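Local atomic coordinates of mitochondrial enolase superfamily member 1 (Homo sapiens, PDB entry 4A35), a protein that dehydrates L-fuconate to 2-keto-3-deoxy-L-fuconate in L-fucose breakdown, using a magnesium ion to stabilise the enediolate formed when the 2-proton is abstracted. Residues R4-R9 and N79-D84; D48-C53 and A128-K133; P134-L139 and M408-P413; Q367-F372 and P413-E418. All blocks are in the same frame, centred on the assembly; numbering follows the deposited sequence.

Contact 1 (R4-R9 and N79-D84)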
# COMPACT_ATOMS: atom_id res chain seq x y z
N ARG A 4 4.43 -22.46 25.71
CA ARG A 4 5.66 -23.24 25.71
C ARG A 4 6.09 -23.51 24.27
O ARG A 4 5.28 -23.41 23.34
CB ARG A 4 5.44 -24.58 26.46
CG ARG A 4 4.47 -25.58 25.76
CD ARG A 4 3.01 -25.40 26.14
NE ARG A 4 2.10 -26.25 25.36
CZ ARG A 4 0.78 -26.32 25.53
NH1 ARG A 4 0.18 -25.57 26.46
NH2 ARG A 4 0.04 -27.13 24.78
N GLY A 5 7.35 -23.90 24.12
CA GLY A 5 7.84 -24.30 22.83
C GLY A 5 8.54 -23.25 22.01
O GLY A 5 8.30 -22.05 22.16
N ARG A 6 9.45 -23.73 21.18
CA ARG A 6 10.20 -22.97 20.18
C ARG A 6 9.57 -23.25 18.83
O ARG A 6 9.36 -24.41 18.48
CB ARG A 6 11.69 -23.35 20.20
CG ARG A 6 12.52 -22.35 19.40
CD ARG A 6 14.02 -22.50 19.58
NE ARG A 6 14.45 -22.28 20.96
CZ ARG A 6 15.04 -21.18 21.42
NH1 ARG A 6 15.22 -20.13 20.63
NH2 ARG A 6 15.43 -21.11 22.69
N ILE A 7 9.29 -22.19 18.05
CA ILE A 7 8.70 -22.36 16.73
C ILE A 7 9.79 -23.02 15.86
O ILE A 7 10.90 -22.52 15.78
CB ILE A 7 8.17 -21.01 16.17
CG1 ILE A 7 6.88 -20.67 16.96
CG2 ILE A 7 7.92 -21.13 14.65
CD1 ILE A 7 6.60 -19.31 17.07
N SER A 8 9.52 -24.23 15.35
CA SER A 8 10.52 -25.05 14.68
C SER A 8 10.32 -25.15 13.19
O SER A 8 11.30 -25.36 12.48
CB SER A 8 10.53 -26.45 15.30
OG SER A 8 9.21 -26.98 15.27
N ARG A 9 9.06 -25.07 12.72
CA ARG A 9 8.72 -25.20 11.30
C ARG A 9 7.65 -24.21 10.88
O ARG A 9 6.79 -23.83 11.67
CB ARG A 9 8.20 -26.62 10.95
CG ARG A 9 9.13 -27.79 11.27
CD ARG A 9 8.38 -28.88 12.03
NE ARG A 9 9.19 -29.45 13.12
CZ ARG A 9 8.69 -29.95 14.25
NH1 ARG A 9 7.38 -29.95 14.47
NH2 ARG A 9 9.50 -30.44 15.18
N ASN A 79 12.68 -20.49 14.92
CA ASN A 79 13.66 -20.61 16.02
C ASN A 79 13.42 -19.60 17.16
O ASN A 79 14.31 -19.36 17.95
CB ASN A 79 15.11 -20.51 15.50
CG ASN A 79 15.38 -21.43 14.34
OD1 ASN A 79 15.64 -20.98 13.22
ND2 ASN A 79 15.17 -22.72 14.56
N LYS A 80 12.20 -19.08 17.28
CA LYS A 80 11.81 -18.16 18.35
C LYS A 80 10.97 -18.90 19.37
O LYS A 80 10.08 -19.66 18.97
CB LYS A 80 11.00 -16.97 17.78
CG LYS A 80 11.81 -15.71 17.52
CD LYS A 80 12.69 -15.85 16.29
CE LYS A 80 13.77 -14.82 16.19
NZ LYS A 80 14.67 -15.13 15.06
N ASP A 81 11.20 -18.64 20.67
CA ASP A 81 10.35 -19.18 21.75
C ASP A 81 9.02 -18.42 21.70
O ASP A 81 9.04 -17.19 21.65
CB ASP A 81 11.00 -18.99 23.13
CG ASP A 81 12.15 -19.96 23.38
OD1 ASP A 81 12.16 -21.05 22.73
OD2 ASP A 81 13.03 -19.64 24.21
N LEU A 82 7.90 -19.13 21.70
CA LEU A 82 6.58 -18.48 21.65
C LEU A 82 6.37 -17.52 22.85
O LEU A 82 5.77 -16.46 22.67
CB LEU A 82 5.45 -19.53 21.59
CG LEU A 82 4.01 -18.97 21.44
CD1 LEU A 82 3.86 -18.05 20.18
CD2 LEU A 82 3.01 -20.08 21.44
N LYS A 83 6.95 -17.87 24.03
CA LYS A 83 6.89 -17.04 25.24
C LYS A 83 7.47 -15.64 24.99
O LYS A 83 6.91 -14.64 25.45
CB LYS A 83 7.65 -17.73 26.39
CG LYS A 83 7.43 -17.08 27.74
N ASP A 84 8.58 -15.58 24.20
CA ASP A 84 9.31 -14.37 23.86
C ASP A 84 8.53 -13.49 22.90
O ASP A 84 8.67 -12.27 22.97
CB ASP A 84 10.68 -14.72 23.25
CG ASP A 84 11.70 -15.22 24.27
OD1 ASP A 84 11.47 -15.02 25.49
OD2 ASP A 84 12.76 -15.73 23.85
O HOH W 1 7.89 -20.60 24.45
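Gly5 O is gripped by two donors: Leu82 N, 3.0 Å away and nearly along the C=O axis, and a water that donates to Gly5 O at 2.7 Å. The same water accepts from Lys83 N, so it stitches the Gly5 carbonyl to the first turn of helix 82-86 a second time. Two backbone bonds continue the pairing: Ile7 N donates to Lys80 O at 2.8 Å, and Asn79 N reaches Ile7 O at 2.8 Å. The Arg6 chain bends at chi3 (-62°), turning NE off the line of the chain. Its guanidinium sits with Asp81 OD1 over one face, NE to OD1 being 3.1 Å, in a salt bridge of charge alone because no N-H points at the oxygen; the guanidinium and carboxylate planes are 60° apart. At the guanidinium edge NH1 donates to Asn79 O at 2.9 Å, meeting it from above the carbonyl plane. An alanine at Asp81 would probably leave the Arg6 guanidinium without a charge mate over that face and freer to swing about its bond to Asn79. Among the apolar side chains, Ile7 CD1 and Leu82 CD1 meet at 4.3 Å, and Leu82 goes on to Val123 and Leu126 of helix 110-131. A single beta bridge, Arg6 with Asp81, thus ties the start of edge strand 7-16 of the antiparallel sheet to the N-terminus of a short helix.

Contact 2 (D48-C53 and A128-K133)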
# COMPACT_ATOMS: atom_id res chain seq x y z
N ASP A 48 3.17 -31.52 21.53
CA ASP A 48 1.79 -31.51 22.04
C ASP A 48 0.78 -31.62 20.89
O ASP A 48 -0.42 -31.61 21.14
CB ASP A 48 1.51 -30.24 22.88
CG ASP A 48 1.78 -28.91 22.20
OD1 ASP A 48 2.07 -28.89 20.98
OD2 ASP A 48 1.72 -27.87 22.89
N GLY A 49 1.27 -31.68 19.66
CA GLY A 49 0.46 -31.71 18.44
C GLY A 49 -0.31 -30.42 18.15
O GLY A 49 -1.13 -30.39 17.22
N ILE A 50 -0.03 -29.32 18.89
CA ILE A 50 -0.76 -28.05 18.67
C ILE A 50 -0.02 -27.25 17.61
O ILE A 50 1.18 -26.99 17.76
CB ILE A 50 -0.98 -27.21 19.97
CG1 ILE A 50 -1.67 -27.99 21.13
CG2 ILE A 50 -1.62 -25.84 19.67
CD1 ILE A 50 -3.15 -28.35 20.99
N LYS A 51 -0.73 -26.87 16.55
CA LYS A 51 -0.16 -26.08 15.44
C LYS A 51 -0.87 -24.78 15.30
O LYS A 51 -2.06 -24.67 15.64
CB LYS A 51 -0.24 -26.87 14.13
CG LYS A 51 0.54 -28.18 14.18
CD LYS A 51 0.39 -28.98 12.91
CE LYS A 51 1.01 -30.34 13.10
NZ LYS A 51 1.16 -31.06 11.82
N GLY A 52 -0.13 -23.77 14.88
CA GLY A 52 -0.68 -22.46 14.59
C GLY A 52 -1.01 -22.38 13.11
O GLY A 52 -0.14 -22.59 12.26
N CYS A 53 -2.28 -22.11 12.79
CA CYS A 53 -2.72 -21.95 11.41
C CYS A 53 -3.06 -20.48 11.13
O CYS A 53 -3.66 -19.80 11.96
CB CYS A 53 -3.90 -22.87 11.12
SG CYS A 53 -3.60 -24.60 11.58
N ALA A 128 -3.65 -19.04 21.34
CA ALA A 128 -5.01 -19.31 21.86
C ALA A 128 -5.20 -20.81 22.08
O ALA A 128 -5.67 -21.22 23.13
CB ALA A 128 -6.06 -18.75 20.91
N LYS A 129 -4.71 -21.64 21.16
CA LYS A 129 -4.79 -23.10 21.34
C LYS A 129 -3.97 -23.59 22.54
O LYS A 129 -4.46 -24.45 23.29
CB LYS A 129 -4.33 -23.85 20.07
CG LYS A 129 -5.29 -23.79 18.88
CD LYS A 129 -4.63 -24.41 17.64
CE LYS A 129 -5.67 -24.65 16.55
NZ LYS A 129 -5.02 -24.91 15.22
N GLN A 130 -2.72 -23.08 22.72
CA GLN A 130 -1.90 -23.51 23.88
C GLN A 130 -2.57 -23.09 25.21
O GLN A 130 -2.43 -23.80 26.22
CB GLN A 130 -0.48 -22.98 23.81
CG GLN A 130 0.37 -23.60 22.70
CD GLN A 130 1.83 -23.35 22.96
OE1 GLN A 130 2.21 -22.55 23.82
NE2 GLN A 130 2.70 -24.03 22.21
N GLU A 131 -3.34 -21.97 25.19
CA GLU A 131 -4.09 -21.47 26.35
C GLU A 131 -5.47 -22.15 26.52
O GLU A 131 -6.12 -21.97 27.56
CB GLU A 131 -4.26 -19.93 26.26
CG GLU A 131 -2.96 -19.14 26.25
CD GLU A 131 -2.17 -18.95 27.53
OE1 GLU A 131 -2.38 -19.74 28.48
OE2 GLU A 131 -1.35 -18.00 27.60
N GLY A 132 -5.89 -22.95 25.52
CA GLY A 132 -7.13 -23.72 25.55
C GLY A 132 -8.36 -22.84 25.49
O GLY A 132 -9.39 -23.16 26.10
N LYS A 133 -8.25 -21.72 24.75
CA LYS A 133 -9.32 -20.73 24.62
C LYS A 133 -9.49 -20.27 23.17
O LYS A 133 -8.51 -20.17 22.43
CB LYS A 133 -8.95 -19.48 25.47
CG LYS A 133 -9.12 -19.67 26.95
CD LYS A 133 -8.64 -18.43 27.71
CE LYS A 133 -8.72 -18.71 29.20
NZ LYS A 133 -8.31 -17.54 30.01
O HOH W 2 2.66 -26.31 20.23
O HOH W 3 -3.54 -27.46 15.99
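Lys129 meets Ile50 and Lys51 along almost its whole length. Its CB presses on Ile50 CG2 at 3.4 Å, tighter than normal carbon contact. CG lies anti to the carbonyl carbon (chi1 -72°), and from there the chain runs extended. CD lies 3.9 Å from the same Ile50 CG2 and 3.3 Å from Lys51 O, CE slides past that oxygen, and NZ donates to Lys51 O at 3.0 Å. NZ also donates to a water that accepts from Lys51 N, and it forms salt bridges with Asp125 and Glu418. A methionine in place of Lys129 would probably leave Asp125 and Glu418 without this positive partner and Lys51 O without its ammonium donor. Gln130 reaches over by water: one molecule accepts from Gln130 NE2 at 3.0 Å and donates to Asp48 OD1 and Ile50 O, while NE2 also bonds to Arg4 O. Asp48 OD2 pairs with Arg4. Asp48 OD1 accepts from Ile50 N at 3.0 Å, from above the carboxylate plane, closing an Asx turn between strands 36-44 and 52-58, where the last turn of helix 110-131, ended by a Schellman motif at Gly132, packs on the antiparallel sheet.

Contact 3 (P134-L139 and M408-P413)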
# COMPACT_ATOMS: atom_id res chain seq x y z
N PRO A 134 -10.74 -20.01 22.73
CA PRO A 134 -10.91 -19.33 21.42
C PRO A 134 -10.27 -17.93 21.54
O PRO A 134 -10.15 -17.39 22.66
CB PRO A 134 -12.44 -19.21 21.26
CG PRO A 134 -12.99 -19.39 22.62
CD PRO A 134 -12.02 -20.10 23.48
N VAL A 135 -9.79 -17.36 20.43
CA VAL A 135 -9.13 -16.06 20.46
C VAL A 135 -10.04 -14.99 21.14
O VAL A 135 -9.53 -14.17 21.92
CB VAL A 135 -8.63 -15.62 19.04
CG1 VAL A 135 -8.43 -14.10 18.94
CG2 VAL A 135 -7.34 -16.37 18.68
N TRP A 136 -11.35 -14.95 20.83
CA TRP A 136 -12.20 -13.93 21.47
C TRP A 136 -12.09 -13.98 23.03
O TRP A 136 -11.97 -12.94 23.68
CB TRP A 136 -13.68 -14.01 21.02
CG TRP A 136 -14.46 -15.21 21.53
CD1 TRP A 136 -14.68 -16.38 20.86
CD2 TRP A 136 -15.15 -15.31 22.79
NE1 TRP A 136 -15.42 -17.24 21.65
CE2 TRP A 136 -15.76 -16.60 22.82
CE3 TRP A 136 -15.31 -14.46 23.90
CZ2 TRP A 136 -16.52 -17.05 23.91
CZ3 TRP A 136 -16.06 -14.91 24.99
CH2 TRP A 136 -16.63 -16.20 25.00
N LYS A 137 -12.01 -15.20 23.59
CA LYS A 137 -11.99 -15.42 25.04
C LYS A 137 -10.63 -15.11 25.59
O LYS A 137 -10.52 -14.52 26.67
CB LYS A 137 -12.45 -16.84 25.38
CG LYS A 137 -12.55 -17.14 26.89
CD LYS A 137 -13.47 -16.17 27.65
CE LYS A 137 -13.81 -16.68 29.06
NZ LYS A 137 -14.26 -15.55 29.94
N LEU A 138 -9.57 -15.43 24.82
CA LEU A 138 -8.20 -15.09 25.20
C LEU A 138 -8.10 -13.58 25.37
O LEU A 138 -7.52 -13.09 26.36
CB LEU A 138 -7.20 -15.57 24.10
CG LEU A 138 -5.72 -15.16 24.28
CD1 LEU A 138 -5.11 -15.97 25.45
CD2 LEU A 138 -4.92 -15.39 22.94
N LEU A 139 -8.68 -12.82 24.40
CA LEU A 139 -8.67 -11.36 24.44
C LEU A 139 -9.49 -10.83 25.61
O LEU A 139 -9.01 -9.96 26.37
CB LEU A 139 -9.20 -10.80 23.11
CG LEU A 139 -8.25 -11.02 21.92
CD1 LEU A 139 -8.94 -10.63 20.61
CD2 LEU A 139 -6.92 -10.25 22.13
N MET A 408 -22.72 -17.36 16.63
CA MET A 408 -22.60 -17.94 17.95
C MET A 408 -21.10 -18.01 18.29
O MET A 408 -20.30 -18.38 17.40
CB MET A 408 -23.29 -19.32 18.00
CG MET A 408 -24.77 -19.23 17.67
SD MET A 408 -25.73 -17.99 18.58
CE MET A 408 -25.62 -18.68 20.25
N PRO A 409 -20.69 -17.55 19.50
CA PRO A 409 -19.25 -17.51 19.83
C PRO A 409 -18.54 -18.86 19.68
O PRO A 409 -18.98 -19.85 20.26
CB PRO A 409 -19.22 -17.05 21.30
CG PRO A 409 -20.52 -16.33 21.50
CD PRO A 409 -21.51 -17.12 20.66
N PRO A 410 -17.40 -18.90 18.96
CA PRO A 410 -16.64 -20.17 18.84
C PRO A 410 -16.31 -20.79 20.20
O PRO A 410 -15.96 -20.07 21.15
CB PRO A 410 -15.37 -19.76 18.10
CG PRO A 410 -15.80 -18.58 17.24
CD PRO A 410 -16.79 -17.82 18.14
N LYS A 411 -16.45 -22.10 20.32
CA LYS A 411 -16.21 -22.80 21.58
C LYS A 411 -14.83 -23.43 21.67
O LYS A 411 -14.34 -23.68 22.79
CB LYS A 411 -17.28 -23.90 21.79
CG LYS A 411 -18.68 -23.33 22.06
CD LYS A 411 -19.77 -24.27 21.57
CE LYS A 411 -21.08 -24.02 22.26
NZ LYS A 411 -22.07 -25.09 21.95
N ASP A 412 -14.23 -23.73 20.52
CA ASP A 412 -12.97 -24.46 20.51
C ASP A 412 -11.76 -23.57 20.67
O ASP A 412 -11.79 -22.42 20.22
CB ASP A 412 -12.83 -25.29 19.23
CG ASP A 412 -13.95 -26.33 19.06
OD1 ASP A 412 -13.97 -27.29 19.85
OD2 ASP A 412 -14.84 -26.12 18.22
N PRO A 413 -10.65 -24.09 21.25
CA PRO A 413 -9.42 -23.26 21.30
C PRO A 413 -8.93 -22.83 19.89
O PRO A 413 -9.07 -23.58 18.89
CB PRO A 413 -8.39 -24.20 21.95
CG PRO A 413 -9.24 -25.20 22.76
CD PRO A 413 -10.45 -25.42 21.89
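Backbone meets backbone where Pro134, the N-cap residue of helix 135-141, comes up against Pro413, their CA atoms 4.2 Å apart, while the irregular segment 408-413 runs from Pro409, beside Trp136, to Pro413 at the helix start. This is a seam of the two-domain enolase-superfamily fold: a helix of the N-terminal family region is overlaid by chain that has left strand 406-408 in the C-terminal, barrel-like region. Four prolines and one tryptophan do most of the work. The Pro134 ring lies against carbonyls, its CG 3.4 Å from Pro410 O and its CB 3.4 Å from Asp412 O, and Pro134 CB also faces Pro410 CB at 4.3 Å. Trp136 is buried beside it, with CG in the crowded position between backbone N and carbonyl carbon (chi1 71°). Lys137 CB lies over one face of the indole, toward the rim, and Pro409 CB comes to 3.8 Å from Trp136 CZ2. At the five-membered ring, Trp136 CD1 touches Pro410 CD at 3.7 Å. Leu184 of helix 176-186 packs against both Trp136 and Pro409, so the indole and Pro409 share a neighbour in that helix. The one polar hydrogen of the indole is well used: Trp136 NE1 donates to Pro410 O at 2.9 Å, almost straight at 171°, with the oxygen in the plane of the indole and the donor on a carbonyl lone pair.

Contact 4 (Q367-F372 and P413-E418)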
# COMPACT_ATOMS: atom_id res chain seq x y z
N GLN A 367 -15.19 -12.77 13.41
CA GLN A 367 -16.23 -12.97 14.47
C GLN A 367 -15.54 -12.86 15.89
O GLN A 367 -16.14 -12.31 16.80
CB GLN A 367 -16.93 -14.34 14.29
CG GLN A 367 -15.99 -15.54 14.47
CD GLN A 367 -16.72 -16.88 14.36
OE1 GLN A 367 -17.94 -16.98 14.60
NE2 GLN A 367 -15.99 -17.89 13.90
N HIS A 368 -14.28 -13.38 16.06
CA HIS A 368 -13.59 -13.30 17.35
C HIS A 368 -13.34 -11.84 17.72
O HIS A 368 -13.45 -11.47 18.88
CB HIS A 368 -12.22 -14.04 17.27
CG HIS A 368 -12.31 -15.53 17.18
ND1 HIS A 368 -12.24 -16.32 18.32
CD2 HIS A 368 -12.43 -16.32 16.10
CE1 HIS A 368 -12.35 -17.57 17.89
NE2 HIS A 368 -12.45 -17.62 16.55
N LEU A 369 -12.94 -11.04 16.74
CA LEU A 369 -12.57 -9.65 17.00
C LEU A 369 -13.81 -8.82 17.42
O LEU A 369 -13.73 -7.99 18.34
CB LEU A 369 -11.86 -9.03 15.78
CG LEU A 369 -10.56 -9.72 15.34
CD1 LEU A 369 -10.02 -9.09 13.99
CD2 LEU A 369 -9.51 -9.68 16.40
N ILE A 370 -14.94 -9.02 16.74
CA ILE A 370 -16.13 -8.22 17.03
C ILE A 370 -16.86 -8.70 18.32
O ILE A 370 -17.42 -7.87 19.02
CB ILE A 370 -17.05 -8.09 15.79
CG1 ILE A 370 -17.90 -6.81 15.86
CG2 ILE A 370 -17.89 -9.36 15.47
CD1 ILE A 370 -17.05 -5.38 15.85
N ILE A 371 -16.78 -10.02 18.64
CA ILE A 371 -17.32 -10.51 19.90
C ILE A 371 -16.49 -9.86 21.04
O ILE A 371 -17.06 -9.38 22.02
CB ILE A 371 -17.37 -12.04 19.94
CG1 ILE A 371 -18.53 -12.54 18.99
CG2 ILE A 371 -17.50 -12.59 21.38
CD1 ILE A 371 -18.39 -13.99 18.65
N PHE A 372 -15.14 -9.87 20.89
CA PHE A 372 -14.26 -9.19 21.85
C PHE A 372 -14.62 -7.69 21.95
O PHE A 372 -14.75 -7.18 23.06
CB PHE A 372 -12.76 -9.40 21.53
CG PHE A 372 -11.87 -8.39 22.26
CD1 PHE A 372 -11.63 -8.52 23.63
CD2 PHE A 372 -11.33 -7.29 21.59
CE1 PHE A 372 -10.83 -7.58 24.31
CE2 PHE A 372 -10.59 -6.32 22.28
CZ PHE A 372 -10.33 -6.48 23.64
N PRO A 413 -10.65 -24.09 21.25
CA PRO A 413 -9.42 -23.26 21.30
C PRO A 413 -8.93 -22.83 19.89
O PRO A 413 -9.07 -23.58 18.89
CB PRO A 413 -8.39 -24.20 21.95
CG PRO A 413 -9.24 -25.20 22.76
CD PRO A 413 -10.45 -25.42 21.89
N GLY A 414 -8.34 -21.64 19.81
CA GLY A 414 -7.76 -21.13 18.56
C GLY A 414 -8.51 -19.99 17.90
O GLY A 414 -9.47 -19.43 18.48
N TYR A 415 -8.03 -19.60 16.69
CA TYR A 415 -8.57 -18.44 15.97
C TYR A 415 -9.55 -18.89 14.84
O TYR A 415 -9.92 -18.08 13.98
CB TYR A 415 -7.38 -17.64 15.41
CG TYR A 415 -7.64 -16.21 15.01
CD1 TYR A 415 -8.84 -15.57 15.34
CD2 TYR A 415 -6.68 -15.47 14.32
CE1 TYR A 415 -9.12 -14.28 14.91
CE2 TYR A 415 -6.92 -14.15 13.93
CZ TYR A 415 -8.17 -13.59 14.17
OH TYR A 415 -8.42 -12.28 13.83
N SER A 416 -9.95 -20.21 14.84
CA SER A 416 -10.84 -20.80 13.78
C SER A 416 -10.19 -20.67 12.37
O SER A 416 -10.91 -20.66 11.36
CB SER A 416 -12.21 -20.11 13.72
OG SER A 416 -12.80 -20.06 15.00
N THR A 417 -8.86 -20.54 12.33
CA THR A 417 -8.08 -20.41 11.06
C THR A 417 -7.81 -21.79 10.42
O THR A 417 -7.43 -21.87 9.25
CB THR A 417 -6.69 -19.79 11.38
OG1 THR A 417 -6.23 -20.46 12.56
CG2 THR A 417 -6.74 -18.28 11.66
N GLU A 418 -7.86 -22.86 11.22
CA GLU A 418 -7.46 -24.18 10.76
C GLU A 418 -8.31 -24.71 9.60
O GLU A 418 -9.54 -24.73 9.68
CB GLU A 418 -7.45 -25.20 11.90
CG GLU A 418 -6.82 -26.52 11.48
CD GLU A 418 -6.43 -27.36 12.67
OE1 GLU A 418 -6.53 -26.86 13.82
OE2 GLU A 418 -6.12 -28.55 12.45
O HOH W 4 -15.36 -20.79 14.23
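Helix 362-377, which follows the His356-Gly358 loop, turns His368 toward Tyr415 and Ser416, two residues of the irregular chain 413-418. All of the touching side chains are buried. A chi1 of -71° sets His368 CG beside the backbone N, anti to the carbonyl carbon, and so brings the imidazole to both residues. At its edge, near the ring plane, NE2 and Ser416 OG share a nearly straight hydrogen bond of 2.9 Å; either atom could be the donor. Tyr415 comes from another side: its ring turns an edge toward the face of His368 in an offset edge-to-face pair, centroids 5.5 Å apart and planes at 73°, with Tyr415 CD1 3.7 Å from His368 CD2. The Tyr415 backbone lies over a face of the imidazole too, and His368 ND1 is bonded to Trp136 N, so both ring nitrogens have partners, which probably fixes the rotation of the imidazole. In the enolase-superfamily barrel domain this joins a barrel helix to chain running on toward helix 421-427. The tyrosine tip continues the packing: Tyr415 OH rests against the isobutyl end of Leu369, closest to CD1 at 3.6 Å. Ser416 OG has a further neighbour, a water at 2.8 Å that also accepts a weak bond from Gln367 NE2, whose firmer partner is Glu364 O. The Gln367 side chain is about 8 Å from that of Ala357, which probably binds substrate. At Gly414 the backbone angles would jam a side chain against the carbonyl O of Pro413, and its own O comes to 3.5 Å from His368 CE1.

Along the chain, contact 1 and contact 2 interleave, as do contacts 3 and 4, and the first pair closes before the second opens. Contacts 1 and 2, centres 13 Å apart, both reach the three-stranded antiparallel sheet, and Arg4 joins them directly through Asp48 and Gln130. From contact 2 helix 110-131 leads straight into helix 135-141 of contact 3, centre to centre about 12 Å. Contacts 3 and 4 have centres about 6 Å apart and share Pro413. Contact 2 also touches contact 4, through Lys129 with Glu418 and Cys53 O with Thr417 OG1. Segment 408-418 thus ties the barrel-like region back onto the N-terminal one, while contact 1 stays at the far edge, clear of contacts 3 and 4.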